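A putative transcriptional regulator (Rhodococcus sp., PDB 2HKU) probably acts as a dimeric TetR-family transcription factor that binds regulatory DNA through its helix-turn-helix domains. Local coordinates at residues V40-T43 / Q44-A47; K98-G101 / S102-P106; D129-T132 / D133-T137; W169-I172 / F173-I177. All coordinates share one frame; numbering follows the deposited sequence.

Interaction 1: residues V40-T43 / Q44-A47; sequences VPIT and QICA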
ATOM      1  N   VAL A  40     -13.575   4.728 -15.577  1.00 31.82           N
ATOM      2  CA  VAL A  40     -14.756   4.205 -16.324  1.00 30.77           C
ATOM      3  C   VAL A  40     -15.925   5.162 -16.253  1.00 32.47           C
ATOM      4  O   VAL A  40     -16.382   5.478 -15.125  1.00 32.67           O
ATOM      5  CB  VAL A  40     -15.260   2.893 -15.692  1.00 31.07           C
ATOM      6  CG1 VAL A  40     -16.654   2.385 -16.353  1.00 29.36           C
ATOM      7  CG2 VAL A  40     -14.239   1.836 -15.847  1.00 31.51           C
ATOM      8  N   PRO A  41     -16.416   5.681 -17.420  1.00 32.21           N
ATOM      9  CA  PRO A  41     -17.573   6.547 -17.253  1.00 31.57           C
ATOM     10  C   PRO A  41     -18.807   5.868 -16.669  1.00 31.73           C
ATOM     11  O   PRO A  41     -19.112   4.735 -16.968  1.00 31.14           O
ATOM     12  CB  PRO A  41     -17.863   7.078 -18.674  1.00 31.09           C
ATOM     13  CG  PRO A  41     -16.628   6.859 -19.477  1.00 30.57           C
ATOM     14  CD  PRO A  41     -15.972   5.601 -18.837  1.00 33.08           C
ATOM     15  N   ILE A  42     -19.547   6.606 -15.868  1.00 31.69           N
ATOM     16  CA  ILE A  42     -20.858   6.127 -15.434  1.00 32.25           C
ATOM     17  C   ILE A  42     -21.806   5.577 -16.543  1.00 32.07           C
ATOM     18  O   ILE A  42     -22.432   4.527 -16.348  1.00 30.60           O
ATOM     19  CB  ILE A  42     -21.550   7.201 -14.491  1.00 32.91           C
ATOM     20  CG1 ILE A  42     -22.503   6.515 -13.531  1.00 32.03           C
ATOM     21  CG2 ILE A  42     -22.198   8.336 -15.289  1.00 34.12           C
ATOM     22  CD1 ILE A  42     -21.747   5.316 -12.751  1.00 26.66           C
ATOM     23  N   THR A  43     -21.846   6.239 -17.711  1.00 32.62           N
ATOM     24  CA  THR A  43     -22.705   5.831 -18.881  1.00 32.50           C
ATOM     25  C   THR A  43     -22.427   4.397 -19.381  1.00 32.56           C
ATOM     26  O   THR A  43     -23.321   3.677 -19.879  1.00 34.28           O
ATOM     27  CB  THR A  43     -22.579   6.830 -20.101  1.00 31.71           C
ATOM     28  OG1 THR A  43     -21.195   6.993 -20.500  1.00 31.69           O
ATOM     29  CG2 THR A  43     -23.195   8.227 -19.783  1.00 33.31           C
ATOM     30  N   GLN A  44     -21.183   3.988 -19.255  1.00 31.68           N
ATOM     31  CA  GLN A  44     -20.757   2.664 -19.627  1.00 34.02           C
ATOM     32  C   GLN A  44     -21.194   1.634 -18.614  1.00 32.98           C
ATOM     33  O   GLN A  44     -21.462   0.511 -18.982  1.00 32.21           O
ATOM     34  CB  GLN A  44     -19.271   2.670 -19.603  1.00 35.43           C
ATOM     35  CG  GLN A  44     -18.643   1.877 -20.645  1.00 43.21           C
ATOM     36  CD  GLN A  44     -17.160   2.048 -20.597  1.00 46.57           C
ATOM     37  OE1 GLN A  44     -16.463   1.256 -19.992  1.00 49.77           O
ATOM     38  NE2 GLN A  44     -16.666   3.097 -21.224  1.00 53.65           N
ATOM     39  N   ILE A  45     -21.179   2.006 -17.316  1.00 32.70           N
ATOM     40  CA  ILE A  45     -21.733   1.173 -16.242  1.00 32.22           C
ATOM     41  C   ILE A  45     -23.249   1.029 -16.429  1.00 32.52           C
ATOM     42  O   ILE A  45     -23.775  -0.054 -16.315  1.00 31.27           O
ATOM     43  CB  ILE A  45     -21.349   1.694 -14.796  1.00 31.73           C
ATOM     44  CG1 ILE A  45     -19.864   1.390 -14.508  1.00 29.62           C
ATOM     45  CG2 ILE A  45     -22.230   1.091 -13.731  1.00 28.30           C
ATOM     46  CD1 ILE A  45     -19.204   2.290 -13.388  1.00 32.16           C
ATOM     47  N   CYS A  46     -23.915   2.141 -16.704  1.00 34.62           N
ATOM     48  CA  CYS A  46     -25.349   2.179 -16.931  1.00 37.22           C
ATOM     49  C   CYS A  46     -25.728   1.387 -18.182  1.00 39.11           C
ATOM     50  O   CYS A  46     -26.727   0.646 -18.162  1.00 39.49           O
ATOM     51  CB  CYS A  46     -25.832   3.618 -17.039  1.00 36.40           C
ATOM     52  SG  CYS A  46     -25.770   4.490 -15.467  1.00 36.31           S
ATOM     53  N   ALA A  47     -24.948   1.543 -19.262  1.00 41.28           N
ATOM     54  CA  ALA A  47     -25.167   0.757 -20.513  1.00 42.75           C
ATOM     55  C   ALA A  47     -25.029  -0.748 -20.203  1.00 43.57           C
ATOM     56  O   ALA A  47     -25.933  -1.540 -20.534  1.00 44.41           O
ATOM     57  CB  ALA A  47     -24.214   1.210 -21.672  1.00 42.08           C
TER
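V40 and P41 meet Q44 and I45 where helix 42-49 begins, at the start of the predicted helix-turn-helix motif of this TetR-family protein. V40 stands across both partners at roughly a right angle. Its CG1, anti to the backbone N (chi1 173°), lies 3.8 Å from I45 CG1, and the same methyl is also against OE1 of Q44. The Q44 chain is extended beyond CG and runs back toward the helix start, where its amide end lies against the proline ring: NE2 is 3.5 Å from P41 CD. P41 occupies the N-cap position, and its carbonyl oxygen receives Q44 N at 3.2 Å from above the carbonyl plane, as well as a weak bond from I45 N, so this oxygen is shared by two N-H groups of the first turn. One step on, I42 and I45 approach obliquely, with their CD1 methyls 4.0 Å apart.

V40 and I45 both pack on L32 of helix 21-36, while I42 reaches V56, K63 and L66 in the two helices that follow. The apolar side of the turn therefore joins the helices of the DNA-binding domain; Q44 also touches L32 but is itself an exposed residue. V40 O accepts a hydrogen bond from K63 NZ. The bond after the weak one from I45 N is firmer: C46 N donates to I42 O at 2.8 Å, with an N-H...O angle of 164°.

Interaction 2: residues K98-G101 / S102-P106; sequences KLVG and SLLGP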
ATOM      1  N   LYS A  98      -2.194 -20.854   0.788  1.00 32.51           N
ATOM      2  CA  LYS A  98      -3.450 -20.712   0.143  1.00 29.80           C
ATOM      3  C   LYS A  98      -4.038 -19.296   0.472  1.00 26.21           C
ATOM      4  O   LYS A  98      -4.526 -18.630  -0.369  1.00 24.85           O
ATOM      5  CB  LYS A  98      -4.366 -21.815   0.685  1.00 30.31           C
ATOM      6  CG  LYS A  98      -4.430 -23.107  -0.201  1.00 33.17           C
ATOM      7  CD  LYS A  98      -4.965 -24.318   0.699  1.00 32.09           C
ATOM      8  CE  LYS A  98      -4.729 -25.683  -0.047  1.00 31.93           C
ATOM      9  NZ  LYS A  98      -5.313 -25.571  -1.364  1.00 32.63           N
ATOM     10  N   LEU A  99      -4.026 -18.909   1.715  1.00 27.52           N
ATOM     11  CA  LEU A  99      -4.649 -17.629   2.059  1.00 26.06           C
ATOM     12  C   LEU A  99      -3.872 -16.497   1.337  1.00 24.67           C
ATOM     13  O   LEU A  99      -4.439 -15.771   0.587  1.00 23.81           O
ATOM     14  CB  LEU A  99      -4.730 -17.487   3.551  1.00 26.93           C
ATOM     15  CG  LEU A  99      -5.711 -16.422   4.117  1.00 27.71           C
ATOM     16  CD1 LEU A  99      -5.969 -16.739   5.594  1.00 24.58           C
ATOM     17  CD2 LEU A  99      -5.089 -15.034   3.993  1.00 25.95           C
ATOM     18  N   VAL A 100      -2.558 -16.473   1.479  1.00 26.71           N
ATOM     19  CA  VAL A 100      -1.675 -15.408   0.880  1.00 26.48           C
ATOM     20  C   VAL A 100      -1.664 -15.467  -0.601  1.00 26.52           C
ATOM     21  O   VAL A 100      -1.880 -14.479  -1.305  1.00 27.12           O
ATOM     22  CB  VAL A 100      -0.238 -15.535   1.502  1.00 26.42           C
ATOM     23  CG1 VAL A 100       0.713 -14.539   0.914  1.00 24.48           C
ATOM     24  CG2 VAL A 100      -0.326 -15.364   2.971  1.00 28.50           C
ATOM     25  N   GLY A 101      -1.494 -16.682  -1.147  1.00 29.08           N
ATOM     26  CA  GLY A 101      -1.649 -16.850  -2.589  1.00 24.52           C
ATOM     27  C   GLY A 101      -2.935 -16.369  -3.173  1.00 25.66           C
ATOM     28  O   GLY A 101      -2.942 -15.889  -4.299  1.00 24.38           O
ATOM     29  N   SER A 102      -4.051 -16.494  -2.453  1.00 24.60           N
ATOM     30  CA  SER A 102      -5.345 -15.952  -2.964  1.00 25.11           C
ATOM     31  C   SER A 102      -5.380 -14.425  -3.023  1.00 24.80           C
ATOM     32  O   SER A 102      -5.737 -13.802  -4.049  1.00 26.59           O
ATOM     33  CB  SER A 102      -6.528 -16.382  -2.043  1.00 23.57           C
ATOM     34  OG  SER A 102      -7.771 -16.089  -2.682  1.00 23.97           O
ATOM     35  N   LEU A 103      -5.049 -13.813  -1.893  1.00 26.38           N
ATOM     36  CA  LEU A 103      -5.032 -12.316  -1.839  1.00 26.48           C
ATOM     37  C   LEU A 103      -4.026 -11.738  -2.841  1.00 25.43           C
ATOM     38  O   LEU A 103      -4.324 -10.793  -3.453  1.00 25.72           O
ATOM     39  CB  LEU A 103      -4.708 -11.841  -0.410  1.00 25.26           C
ATOM     40  CG  LEU A 103      -5.811 -12.170   0.601  1.00 25.82           C
ATOM     41  CD1 LEU A 103      -5.257 -11.780   1.913  1.00 22.18           C
ATOM     42  CD2 LEU A 103      -7.181 -11.447   0.218  1.00 24.74           C
ATOM     43  N   LEU A 104      -2.838 -12.341  -3.002  1.00 27.72           N
ATOM     44  CA  LEU A 104      -1.798 -11.758  -3.862  1.00 27.26           C
ATOM     45  C   LEU A 104      -1.993 -12.100  -5.301  1.00 29.72           C
ATOM     46  O   LEU A 104      -1.501 -11.402  -6.206  1.00 28.92           O
ATOM     47  CB  LEU A 104      -0.384 -12.132  -3.393  1.00 27.15           C
ATOM     48  CG  LEU A 104      -0.057 -11.589  -1.996  1.00 24.79           C
ATOM     49  CD1 LEU A 104       1.342 -11.961  -1.496  1.00 27.06           C
ATOM     50  CD2 LEU A 104      -0.218 -10.066  -1.961  1.00 30.37           C
ATOM     51  N   GLY A 105      -2.752 -13.172  -5.554  1.00 30.77           N
ATOM     52  CA  GLY A 105      -3.019 -13.554  -6.923  1.00 29.43           C
ATOM     53  C   GLY A 105      -4.397 -13.240  -7.431  1.00 30.60           C
ATOM     54  O   GLY A 105      -4.645 -12.130  -7.917  1.00 30.76           O
ATOM     55  N   PRO A 106      -5.347 -14.217  -7.352  1.00 29.87           N
ATOM     56  CA  PRO A 106      -6.604 -13.789  -7.894  1.00 29.20           C
ATOM     57  C   PRO A 106      -7.317 -12.624  -7.140  1.00 27.14           C
ATOM     58  O   PRO A 106      -8.151 -11.981  -7.722  1.00 28.38           O
ATOM     59  CB  PRO A 106      -7.484 -15.077  -7.862  1.00 28.87           C
ATOM     60  CG  PRO A 106      -6.848 -15.929  -6.905  1.00 29.27           C
ATOM     61  CD  PRO A 106      -5.391 -15.603  -6.837  1.00 32.03           C
TER
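G101 meets G105 and P106 through a peptide unit, the kind of flat group that matters here, since neither 98-101 nor 102-106 carries an aromatic ring. G105 N reaches G101 O at 3.0 Å from above one face of the carbonyl, 42° out of its plane, with a bent N-H...O angle of 131°. P106 CD lies 3.5 Å from G101 O. The geometry fits a helix coming to its end: G105 is the first residue to leave helical backbone angles, and the proline after it has no N-H with which to continue the ladder. Further back the bonds are regular, as in L104 N to V100 O at 2.9 Å.

Two apolar pairs run along the helix, four residues apart, each with its side chains lying side by side and pointing the same way. V100 CG1 touches L104 CD1 at 3.6 Å, the closer of the two; with that branch anti to the backbone N (chi1 178°), it is turned along the helix toward L104. L99 CD2 meets L103 CD1 at 3.9 Å. S102 CB rests 3.4 Å from L99 O.

Within the all-helical C-terminal domain, these residues of helix 92-104 pack against three other helices: L99, S102 and L103 on A82 of helix 63-87, L99, V100 and L103 on F168 of helix 161-181, and V100 and L104 on helix 190-201. The carbonyl of L104, the last residue of the helix, accepts a hydrogen bond from K179 NZ of helix 161-181.

Interaction 3: residues D129-T132 / D133-T137; sequences DLIT and DTLRT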
ATOM      1  N   ASP A 129     -16.033   6.712   6.351  1.00 33.28           N
ATOM      2  CA  ASP A 129     -16.675   5.718   7.223  1.00 32.00           C
ATOM      3  C   ASP A 129     -16.812   4.319   6.602  1.00 29.51           C
ATOM      4  O   ASP A 129     -16.679   3.294   7.283  1.00 26.72           O
ATOM      5  CB  ASP A 129     -18.018   6.248   7.683  1.00 33.23           C
ATOM      6  CG  ASP A 129     -17.891   7.488   8.605  1.00 36.25           C
ATOM      7  OD1 ASP A 129     -16.777   7.878   9.070  1.00 37.99           O
ATOM      8  OD2 ASP A 129     -18.940   8.097   8.820  1.00 41.34           O
ATOM      9  N   LEU A 130     -17.073   4.277   5.304  1.00 28.25           N
ATOM     10  CA  LEU A 130     -17.113   3.003   4.548  1.00 29.75           C
ATOM     11  C   LEU A 130     -15.716   2.365   4.579  1.00 28.10           C
ATOM     12  O   LEU A 130     -15.591   1.150   4.806  1.00 29.07           O
ATOM     13  CB  LEU A 130     -17.423   3.281   3.078  1.00 31.27           C
ATOM     14  CG  LEU A 130     -18.756   3.019   2.349  1.00 34.65           C
ATOM     15  CD1 LEU A 130     -19.916   2.958   3.243  1.00 34.72           C
ATOM     16  CD2 LEU A 130     -19.013   3.964   1.147  1.00 29.44           C
ATOM     17  N   ILE A 131     -14.686   3.200   4.330  1.00 26.55           N
ATOM     18  CA  ILE A 131     -13.304   2.785   4.298  1.00 25.43           C
ATOM     19  C   ILE A 131     -12.909   2.259   5.664  1.00 24.17           C
ATOM     20  O   ILE A 131     -12.311   1.172   5.762  1.00 23.54           O
ATOM     21  CB  ILE A 131     -12.268   3.949   3.899  1.00 25.38           C
ATOM     22  CG1 ILE A 131     -12.346   4.354   2.400  1.00 28.23           C
ATOM     23  CG2 ILE A 131     -10.828   3.489   4.141  1.00 27.36           C
ATOM     24  CD1 ILE A 131     -12.139   3.254   1.413  1.00 30.43           C
ATOM     25  N   THR A 132     -13.142   3.067   6.721  1.00 21.66           N
ATOM     26  CA  THR A 132     -12.734   2.667   8.047  1.00 22.13           C
ATOM     27  C   THR A 132     -13.510   1.453   8.541  1.00 21.80           C
ATOM     28  O   THR A 132     -12.947   0.586   9.223  1.00 21.27           O
ATOM     29  CB  THR A 132     -12.660   3.849   9.091  1.00 22.91           C
ATOM     30  OG1 THR A 132     -13.919   4.446   9.215  1.00 28.11           O
ATOM     31  CG2 THR A 132     -11.836   4.868   8.587  1.00 22.52           C
ATOM     32  N   ASP A 133     -14.798   1.373   8.253  1.00 19.43           N
ATOM     33  CA  ASP A 133     -15.469   0.205   8.665  1.00 20.91           C
ATOM     34  C   ASP A 133     -14.862  -1.031   8.012  1.00 19.77           C
ATOM     35  O   ASP A 133     -14.783  -2.032   8.651  1.00 18.34           O
ATOM     36  CB  ASP A 133     -16.967   0.221   8.344  1.00 22.44           C
ATOM     37  CG  ASP A 133     -17.820   1.013   9.422  1.00 24.18           C
ATOM     38  OD1 ASP A 133     -17.279   1.394  10.494  1.00 25.47           O
ATOM     39  OD2 ASP A 133     -19.006   1.230   9.137  1.00 28.18           O
ATOM     40  N   THR A 134     -14.558  -0.935   6.717  1.00 21.01           N
ATOM     41  CA  THR A 134     -14.008  -2.028   5.858  1.00 21.42           C
ATOM     42  C   THR A 134     -12.664  -2.470   6.395  1.00 21.49           C
ATOM     43  O   THR A 134     -12.439  -3.620   6.603  1.00 19.68           O
ATOM     44  CB  THR A 134     -13.974  -1.635   4.323  1.00 21.24           C
ATOM     45  OG1 THR A 134     -15.316  -1.316   3.892  1.00 21.56           O
ATOM     46  CG2 THR A 134     -13.397  -2.807   3.386  1.00 19.54           C
ATOM     47  N   LEU A 135     -11.818  -1.513   6.748  1.00 21.05           N
ATOM     48  CA  LEU A 135     -10.541  -1.782   7.363  1.00 20.48           C
ATOM     49  C   LEU A 135     -10.640  -2.465   8.689  1.00 20.96           C
ATOM     50  O   LEU A 135      -9.894  -3.378   8.932  1.00 18.55           O
ATOM     51  CB  LEU A 135      -9.670  -0.491   7.607  1.00 20.74           C
ATOM     52  CG  LEU A 135      -8.865   0.105   6.482  1.00 23.48           C
ATOM     53  CD1 LEU A 135      -8.037   1.441   6.951  1.00 24.71           C
ATOM     54  CD2 LEU A 135      -7.922  -0.971   5.900  1.00 24.35           C
ATOM     55  N   ARG A 136     -11.500  -1.985   9.601  1.00 22.03           N
ATOM     56  CA  ARG A 136     -11.642  -2.673  10.885  1.00 21.99           C
ATOM     57  C   ARG A 136     -12.091  -4.106  10.684  1.00 20.83           C
ATOM     58  O   ARG A 136     -11.667  -4.986  11.428  1.00 22.77           O
ATOM     59  CB  ARG A 136     -12.762  -2.006  11.678  1.00 24.10           C
ATOM     60  CG  ARG A 136     -12.246  -0.733  12.355  1.00 27.99           C
ATOM     61  CD  ARG A 136     -13.422   0.106  13.102  1.00 26.66           C
ATOM     62  NE  ARG A 136     -12.800   1.226  13.868  1.00 27.49           N
ATOM     63  CZ  ARG A 136     -12.070   1.152  14.977  1.00 32.29           C
ATOM     64  NH1 ARG A 136     -11.770  -0.018  15.543  1.00 32.42           N
ATOM     65  NH2 ARG A 136     -11.615   2.289  15.564  1.00 29.07           N
ATOM     66  N   THR A 137     -13.001  -4.319   9.742  1.00 21.23           N
ATOM     67  CA  THR A 137     -13.554  -5.711   9.468  1.00 21.65           C
ATOM     68  C   THR A 137     -12.464  -6.620   8.907  1.00 22.06           C
ATOM     69  O   THR A 137     -12.421  -7.813   9.266  1.00 23.29           O
ATOM     70  CB  THR A 137     -14.722  -5.666   8.459  1.00 18.63           C
ATOM     71  OG1 THR A 137     -15.814  -4.870   8.976  1.00 24.53           O
ATOM     72  CG2 THR A 137     -15.309  -7.128   8.095  1.00 24.46           C
TER
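T134 grips L130 O with two donors, which makes this a tight point of the turn. T134 OG1 lies 2.6 Å from L130 O, and T134 N lies 3.0 Å from the same oxygen; the two arrive from opposite faces of the carbonyl plane. The hydroxyl gets there because chi1 (-59°) sets OG1 anti to the carbonyl carbon, which turns it back toward the preceding turn. A valine in place of T134 would probably leave its backbone N-H as the one remaining donor of this pair to L130 O, the hydroxyl's bond being lost. T137 repeats this pattern on D133 O, its OG1 donating at 3.0 Å.

The other side is looser and faces solvent. D129 and D133 are exposed, their OD1 atoms 6.7 Å apart, too far to touch though of like charge. R136 is also exposed, its extended chain leaving along T132 O, with CG 3.5 Å from that oxygen. Even I131 CG2 and L135 CD1, on the buried side, stay 4.5 Å apart.

In the C-terminal domain, helix 125-152 here packs on other helices: I131, T134 and L135 on F114 of helix 108-120, L130 and T134 on helix 63-87, and, in the second subunit, I131 and T132 on A181 and L135 on Q178.

Interaction 4: residues W169-I172 / F173-I177; sequences WSAI and FGLVI. With EDO (1,2-ethanediol), chain D.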
ATOM      1  N   TRP A 169      -2.261  -7.301   7.201  1.00 18.06           N
ATOM      2  CA  TRP A 169      -2.948  -6.487   6.202  1.00 18.19           C
ATOM      3  C   TRP A 169      -2.099  -5.372   5.523  1.00 18.54           C
ATOM      4  O   TRP A 169      -2.254  -5.133   4.340  1.00 17.85           O
ATOM      5  CB  TRP A 169      -4.318  -5.972   6.727  1.00 18.32           C
ATOM      6  CG  TRP A 169      -5.389  -7.068   6.482  1.00 20.66           C
ATOM      7  CD1 TRP A 169      -5.932  -7.922   7.416  1.00 23.30           C
ATOM      8  CD2 TRP A 169      -5.930  -7.435   5.224  1.00 18.90           C
ATOM      9  NE1 TRP A 169      -6.786  -8.821   6.779  1.00 22.74           N
ATOM     10  CE2 TRP A 169      -6.795  -8.526   5.434  1.00 24.13           C
ATOM     11  CE3 TRP A 169      -5.729  -6.969   3.900  1.00 18.82           C
ATOM     12  CZ2 TRP A 169      -7.471  -9.145   4.382  1.00 22.64           C
ATOM     13  CZ3 TRP A 169      -6.432  -7.577   2.861  1.00 23.05           C
ATOM     14  CH2 TRP A 169      -7.339  -8.595   3.115  1.00 20.14           C
ATOM     15  N   SER A 170      -1.341  -4.601   6.294  1.00 16.96           N
ATOM     16  CA  SER A 170      -0.527  -3.537   5.637  1.00 19.64           C
ATOM     17  C   SER A 170       0.563  -4.066   4.717  1.00 18.65           C
ATOM     18  O   SER A 170       0.806  -3.473   3.691  1.00 18.62           O
ATOM     19  CB  SER A 170       0.111  -2.652   6.669  1.00 20.00           C
ATOM     20  OG  SER A 170       0.784  -3.466   7.582  1.00 27.73           O
ATOM     21  N   ALA A 171       1.150  -5.230   5.053  1.00 20.39           N
ATOM     22  CA  ALA A 171       2.018  -6.015   4.081  1.00 20.90           C
ATOM     23  C   ALA A 171       1.261  -6.391   2.782  1.00 20.75           C
ATOM     24  O   ALA A 171       1.739  -6.186   1.646  1.00 19.41           O
ATOM     25  CB  ALA A 171       2.592  -7.322   4.758  1.00 22.10           C
ATOM     26  N   ILE A 172       0.080  -7.012   2.955  1.00 20.92           N
ATOM     27  CA  ILE A 172      -0.725  -7.306   1.811  1.00 19.89           C
ATOM     28  C   ILE A 172      -0.951  -6.065   0.908  1.00 19.30           C
ATOM     29  O   ILE A 172      -0.708  -6.143  -0.276  1.00 19.55           O
ATOM     30  CB  ILE A 172      -2.077  -8.039   2.178  1.00 20.12           C
ATOM     31  CG1 ILE A 172      -1.796  -9.457   2.784  1.00 19.62           C
ATOM     32  CG2 ILE A 172      -2.989  -8.050   0.979  1.00 18.46           C
ATOM     33  CD1 ILE A 172      -1.281 -10.535   1.762  1.00 21.84           C
ATOM     34  N   PHE A 173      -1.415  -4.946   1.484  1.00 19.90           N
ATOM     35  CA  PHE A 173      -1.616  -3.683   0.727  1.00 19.35           C
ATOM     36  C   PHE A 173      -0.357  -3.232   0.001  1.00 18.37           C
ATOM     37  O   PHE A 173      -0.372  -3.006  -1.226  1.00 18.48           O
ATOM     38  CB  PHE A 173      -2.119  -2.556   1.665  1.00 17.62           C
ATOM     39  CG  PHE A 173      -3.465  -2.850   2.324  1.00 16.95           C
ATOM     40  CD1 PHE A 173      -4.459  -3.559   1.651  1.00 16.05           C
ATOM     41  CD2 PHE A 173      -3.718  -2.393   3.610  1.00 17.20           C
ATOM     42  CE1 PHE A 173      -5.717  -3.808   2.331  1.00 17.97           C
ATOM     43  CE2 PHE A 173      -4.935  -2.607   4.289  1.00 16.52           C
ATOM     44  CZ  PHE A 173      -5.892  -3.305   3.683  1.00 21.83           C
ATOM     45  N   GLY A 174       0.746  -3.190   0.727  1.00 19.99           N
ATOM     46  CA  GLY A 174       2.071  -2.712   0.142  1.00 19.88           C
ATOM     47  C   GLY A 174       2.628  -3.690  -0.908  1.00 22.08           C
ATOM     48  O   GLY A 174       3.245  -3.280  -1.917  1.00 21.95           O
ATOM     49  N   LEU A 175       2.432  -4.988  -0.687  1.00 22.06           N
ATOM     50  CA  LEU A 175       2.826  -5.981  -1.717  1.00 21.75           C
ATOM     51  C   LEU A 175       1.966  -5.917  -2.973  1.00 21.06           C
ATOM     52  O   LEU A 175       2.492  -5.956  -4.092  1.00 21.75           O
ATOM     53  CB  LEU A 175       2.834  -7.434  -1.191  1.00 22.96           C
ATOM     54  CG  LEU A 175       3.825  -7.644  -0.107  1.00 20.96           C
ATOM     55  CD1 LEU A 175       3.556  -8.811   0.912  1.00 23.40           C
ATOM     56  CD2 LEU A 175       5.203  -7.707  -0.711  1.00 21.71           C
ATOM     57  N   VAL A 176       0.668  -5.802  -2.817  1.00 19.12           N
ATOM     58  CA  VAL A 176      -0.229  -5.635  -3.980  1.00 19.86           C
ATOM     59  C   VAL A 176       0.103  -4.383  -4.758  1.00 20.30           C
ATOM     60  O   VAL A 176       0.110  -4.417  -5.962  1.00 20.26           O
ATOM     61  CB  VAL A 176      -1.769  -5.603  -3.633  1.00 18.70           C
ATOM     62  CG1 VAL A 176      -2.635  -5.156  -4.838  1.00 19.14           C
ATOM     63  CG2 VAL A 176      -2.212  -7.012  -3.181  1.00 19.60           C
ATOM     64  N   ILE A 177       0.323  -3.273  -4.073  1.00 19.16           N
ATOM     65  CA  ILE A 177       0.598  -2.041  -4.775  1.00 20.37           C
ATOM     66  C   ILE A 177       1.902  -2.144  -5.605  1.00 19.37           C
ATOM     67  O   ILE A 177       1.934  -1.782  -6.786  1.00 19.07           O
ATOM     68  CB  ILE A 177       0.721  -0.853  -3.749  1.00 18.55           C
ATOM     69  CG1 ILE A 177      -0.693  -0.552  -3.194  1.00 21.57           C
ATOM     70  CG2 ILE A 177       1.199   0.356  -4.528  1.00 21.17           C
ATOM     71  CD1 ILE A 177      -0.737   0.212  -1.821  1.00 24.93           C
TER
HETATM   72  C1  EDO D 302      -6.399 -13.164   7.212  1.00 27.62           C
HETATM   73  O1  EDO D 302      -7.387 -14.110   7.716  1.00 29.15           O
HETATM   74  C2  EDO D 302      -7.180 -12.403   6.167  1.00 20.03           C
HETATM   75  O2  EDO D 302      -7.988 -11.477   6.938  1.00 27.68           O
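W169 O accepts F173 N at 3.0 Å in an almost straight bond (N-H...O 173°), and A171 O holds L175 N still closer, at 2.7 Å. These belong to the i to i+4 backbone bonds of helix 161-181. The indole has a polar partner of its own: W169 NE1 donates at the ring edge, 2.9 Å from O2 of a 1,2-ethanediol molecule that was probably picked up from the crystallisation liquor. The diol is also hydrogen-bonded to E83 OE2, S141 OG and L146 N. S170 OG, by contrast, is satisfied by K166 O, one turn back in the same helix.

Moving outward, chi1 of F173 (-61°) carries its ring back over the preceding turn. One face lies on W169 O, which stands 3.1 Å above the ring plane and off toward the rim. The phenyl then meets the indole obliquely, CE1 approaching W169 CE3 at 3.5 Å, with the planes inclined by 39°. Replacing the indole of W169 by an alanine side chain is likely to leave O2 of the diol without this donor and F173 CE1 without its aromatic neighbour. Beyond the rings, A171 CB touches L175 CD1 at 4.2 Å.

All of these residues are buried, and S170, F173, L175 and I177 pack on Q178, I177, S170 and M118 respectively of the second subunit. Such helix-to-helix packing between subunits is consistent with the dimer interface formed by the C-terminal domains of TetR-family regulators.

Overall arrangement
From the N terminus the four interactions come in series, each a local contact along a helix, interaction 1 at a helix start and interaction 2 at a helix end, so none closes a long loop and none nests in or crosses another. Interaction 1 stands apart in the DNA-binding domain, its nearest atoms about 14 Å from interaction 3 and about 17 Å from interactions 2 and 4. The other three share the C-terminal domain. Interaction 4 joins them: L104 CD2 of interaction 2 reaches V176 CG2 at 3.8 Å, and L135 CD2 of interaction 3 reaches F173 CE2 at 3.8 Å. Interactions 2 and 3 lie on opposite sides of the chain's centre, without touching, and interactions 3 and 4 both meet the second subunit.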